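Local coordinates for putative ArsC family related protein (Bacteroides fragilis, PDB 3GKX), which is of unknown function but belongs to the ArsC family within the thioredoxin clan, whose best-known members reduce arsenate, at residues K97-F106 with V109-L119. Numbering follows the deposited sequence.
Sequences KRPLVVTERF and VGFKPEEWEKL
A hairpin-to-helix contact at the C-terminal end of a thioredoxin-like fold brings Pro99 and Phe106 against Trp116, Lys118 and Leu119, as the short C-terminal helix and the 3-10 turn after it pack against the hairpin. At the hairpin's open end, Leu100 and Val109 form an antiparallel non-hydrogen-bonded pair; their side chains lie side by side, Leu100 CD2 3.6 Å from Val109 CG1. Next to it, Gly110 N donates to Pro99 O (2.6 Å), almost in line with the carbonyl bond but bent at the hydrogen (138°). A cis peptide bond precedes Pro99, consistent with the cis-proline common in thioredoxin-like folds, and Pro99 CG lies 4.0 Å from Trp116 CH2. Phe111 CD1 lies over one face of the indole, and Trp116 NE1 makes a weak hydrogen bond to Gly110 O. At the turn, the Phe106 ring is layered: Lys118 CB makes a CH-pi contact over one face, Thr103 OG1 lies over the other, and Leu119 CD2 meets the edge at Phe106 CE1 (3.4 Å). Thr103 OG1 sits between its backbone N and carbonyl carbon (chi1 65°) and donates to a lone pair of Phe106 O (3.0 Å); the methyl CG2 turns instead to Leu119 CD2. Hydrogen bonds thus lie at both ends of the hairpin, while residues 116-119 meet residues 99-106 through apolar and CH-pi contacts, consistent with a seat defined by shape more than by directed bonds.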
# COMPACT_ATOMS: atom_id res chain seq x y z
N LYS B 97 -2.18 13.45 -4.90
CA LYS B 97 -3.30 13.39 -3.96
C LYS B 97 -3.10 14.36 -2.78
O LYS B 97 -1.98 14.53 -2.28
CB LYS B 97 -3.44 11.96 -3.43
CG LYS B 97 -4.68 11.73 -2.57
CD LYS B 97 -5.89 11.42 -3.44
CE LYS B 97 -7.03 10.88 -2.61
NZ LYS B 97 -7.84 11.96 -1.97
N ARG B 98 -4.20 14.97 -2.33
CA ARG B 98 -4.17 15.90 -1.20
C ARG B 98 -5.44 15.78 -0.36
O ARG B 98 -6.49 15.42 -0.88
CB ARG B 98 -4.00 17.33 -1.69
CG ARG B 98 -5.23 17.85 -2.37
CD ARG B 98 -4.89 18.71 -3.54
NE ARG B 98 -6.11 19.20 -4.16
CZ ARG B 98 -6.20 19.62 -5.41
NH1 ARG B 98 -5.13 19.60 -6.19
NH2 ARG B 98 -7.36 20.05 -5.88
N PRO B 99 -5.34 16.05 0.95
CA PRO B 99 -4.08 16.43 1.60
C PRO B 99 -3.21 15.19 1.86
O PRO B 99 -3.69 14.05 1.69
CB PRO B 99 -4.54 17.07 2.91
CG PRO B 99 -5.77 16.33 3.27
CD PRO B 99 -6.44 15.92 1.94
N LEU B 100 -1.94 15.43 2.21
CA LEU B 100 -1.01 14.42 2.72
C LEU B 100 -0.55 14.92 4.05
O LEU B 100 -0.35 16.14 4.21
CB LEU B 100 0.24 14.30 1.84
CG LEU B 100 -0.01 13.88 0.42
CD1 LEU B 100 1.30 13.63 -0.37
CD2 LEU B 100 -0.87 12.63 0.53
N VAL B 101 -0.34 14.01 5.00
CA VAL B 101 0.31 14.30 6.28
C VAL B 101 1.50 13.36 6.41
O VAL B 101 1.39 12.17 6.14
CB VAL B 101 -0.65 14.15 7.49
CG1 VAL B 101 0.06 14.50 8.80
CG2 VAL B 101 -1.81 15.04 7.34
N VAL B 102 2.64 13.91 6.79
CA VAL B 102 3.90 13.17 6.88
C VAL B 102 4.36 13.31 8.34
O VAL B 102 4.43 14.44 8.86
CB VAL B 102 4.95 13.81 5.92
CG1 VAL B 102 6.32 13.16 6.04
CG2 VAL B 102 4.46 13.77 4.50
N THR B 103 4.61 12.18 9.00
CA THR B 103 5.29 12.16 10.31
C THR B 103 6.40 11.12 10.19
O THR B 103 6.49 10.45 9.17
CB THR B 103 4.36 11.74 11.47
OG1 THR B 103 3.97 10.39 11.26
CG2 THR B 103 3.07 12.59 11.51
N GLU B 104 7.23 11.01 11.24
CA GLU B 104 8.35 10.08 11.27
C GLU B 104 7.93 8.62 11.06
O GLU B 104 8.60 7.88 10.39
CB GLU B 104 9.07 10.20 12.63
CG GLU B 104 10.60 10.02 12.55
CD GLU B 104 11.21 9.51 13.85
OE1 GLU B 104 10.47 9.32 14.83
OE2 GLU B 104 12.44 9.30 13.92
N ARG B 105 6.84 8.21 11.67
CA ARG B 105 6.42 6.81 11.61
C ARG B 105 5.42 6.51 10.50
O ARG B 105 5.36 5.37 10.04
CB ARG B 105 5.80 6.39 12.95
CG ARG B 105 6.81 5.81 13.91
CD ARG B 105 6.16 5.34 15.22
NE ARG B 105 7.09 4.52 15.95
CZ ARG B 105 6.89 4.05 17.18
NH1 ARG B 105 5.77 4.34 17.83
NH2 ARG B 105 7.82 3.30 17.76
N PHE B 106 4.62 7.49 10.07
CA PHE B 106 3.59 7.22 9.02
C PHE B 106 3.25 8.39 8.11
O PHE B 106 3.47 9.52 8.47
CB PHE B 106 2.31 6.66 9.62
CG PHE B 106 1.79 7.47 10.75
CD1 PHE B 106 0.93 8.52 10.50
CD2 PHE B 106 2.22 7.21 12.03
CE1 PHE B 106 0.49 9.31 11.55
CE2 PHE B 106 1.78 7.96 13.08
CZ PHE B 106 0.92 9.02 12.85
N VAL B 109 -2.66 9.69 3.35
CA VAL B 109 -2.97 10.20 2.04
C VAL B 109 -4.47 10.46 1.92
O VAL B 109 -5.28 9.57 2.15
CB VAL B 109 -2.52 9.19 0.97
CG1 VAL B 109 -2.78 9.75 -0.43
CG2 VAL B 109 -1.05 8.79 1.20
N GLY B 110 -4.84 11.69 1.59
CA GLY B 110 -6.26 12.09 1.63
C GLY B 110 -6.76 12.17 3.06
O GLY B 110 -5.99 11.92 4.00
N PHE B 111 -8.04 12.49 3.23
CA PHE B 111 -8.60 12.69 4.55
C PHE B 111 -9.53 11.58 5.00
O PHE B 111 -10.70 11.55 4.62
CB PHE B 111 -9.29 14.04 4.68
CG PHE B 111 -9.84 14.28 6.04
CD1 PHE B 111 -9.03 14.11 7.16
CD2 PHE B 111 -11.17 14.60 6.22
CE1 PHE B 111 -9.53 14.28 8.44
CE2 PHE B 111 -11.69 14.80 7.49
CZ PHE B 111 -10.87 14.63 8.60
N LYS B 112 -9.01 10.68 5.83
CA LYS B 112 -9.81 9.57 6.36
C LYS B 112 -9.72 9.61 7.89
O LYS B 112 -8.76 9.08 8.48
CB LYS B 112 -9.33 8.21 5.80
CG LYS B 112 -9.01 8.14 4.29
CD LYS B 112 -10.23 8.48 3.39
CE LYS B 112 -11.40 7.49 3.56
NZ LYS B 112 -12.67 7.92 2.86
N PRO B 113 -10.73 10.23 8.55
CA PRO B 113 -10.71 10.45 9.99
C PRO B 113 -10.36 9.19 10.76
O PRO B 113 -9.65 9.25 11.77
CB PRO B 113 -12.15 10.87 10.29
CG PRO B 113 -12.65 11.46 9.03
CD PRO B 113 -12.01 10.66 7.94
N GLU B 114 -10.84 8.04 10.28
CA GLU B 114 -10.55 6.75 10.91
C GLU B 114 -9.04 6.56 10.98
O GLU B 114 -8.51 6.07 11.98
CB GLU B 114 -11.25 5.60 10.14
N GLU B 115 -8.33 6.99 9.94
CA GLU B 115 -6.88 6.80 9.90
C GLU B 115 -6.12 7.93 10.56
O GLU B 115 -5.03 7.71 11.10
CB GLU B 115 -6.40 6.63 8.46
CG GLU B 115 -6.89 5.33 7.78
CD GLU B 115 -6.41 5.24 6.33
OE1 GLU B 115 -5.87 6.26 5.82
OE2 GLU B 115 -6.58 4.16 5.71
N TRP B 116 -6.67 9.14 10.52
CA TRP B 116 -5.98 10.30 11.08
C TRP B 116 -5.87 10.24 12.61
O TRP B 116 -5.08 10.98 13.21
CB TRP B 116 -6.62 11.59 10.60
CG TRP B 116 -6.26 11.86 9.19
CD1 TRP B 116 -6.27 10.98 8.15
CD2 TRP B 116 -5.79 13.10 8.66
NE1 TRP B 116 -5.85 11.59 7.00
CE2 TRP B 116 -5.54 12.89 7.28
CE3 TRP B 116 -5.55 14.37 9.21
CZ2 TRP B 116 -5.08 13.91 6.44
CZ3 TRP B 116 -5.10 15.38 8.37
CH2 TRP B 116 -4.87 15.14 7.00
N GLU B 117 -6.64 9.35 13.22
CA GLU B 117 -6.56 9.10 14.66
C GLU B 117 -5.20 8.55 15.13
O GLU B 117 -4.89 8.70 16.31
CB GLU B 117 -7.69 8.16 15.09
CG GLU B 117 -9.09 8.70 14.85
CD GLU B 117 -9.60 9.58 15.98
OE1 GLU B 117 -9.26 9.31 17.15
OE2 GLU B 117 -10.36 10.53 15.69
N LYS B 118 -4.39 7.95 14.24
CA LYS B 118 -3.04 7.48 14.63
C LYS B 118 -2.19 8.64 15.11
O LYS B 118 -1.21 8.43 15.82
CB LYS B 118 -2.30 6.79 13.47
CG LYS B 118 -3.01 5.63 12.81
CD LYS B 118 -2.55 5.48 11.38
CE LYS B 118 -3.58 4.71 10.55
NZ LYS B 118 -3.44 4.94 9.07
N LEU B 119 -2.55 9.86 14.71
CA LEU B 119 -1.86 11.09 15.15
C LEU B 119 -2.18 11.54 16.58
O LEU B 119 -1.55 12.48 17.06
CB LEU B 119 -2.23 12.26 14.22
CG LEU B 119 -1.88 12.13 12.73
CD1 LEU B 119 -2.75 13.03 11.86
CD2 LEU B 119 -0.41 12.41 12.54
O HOH W 1 -9.75 11.76 0.66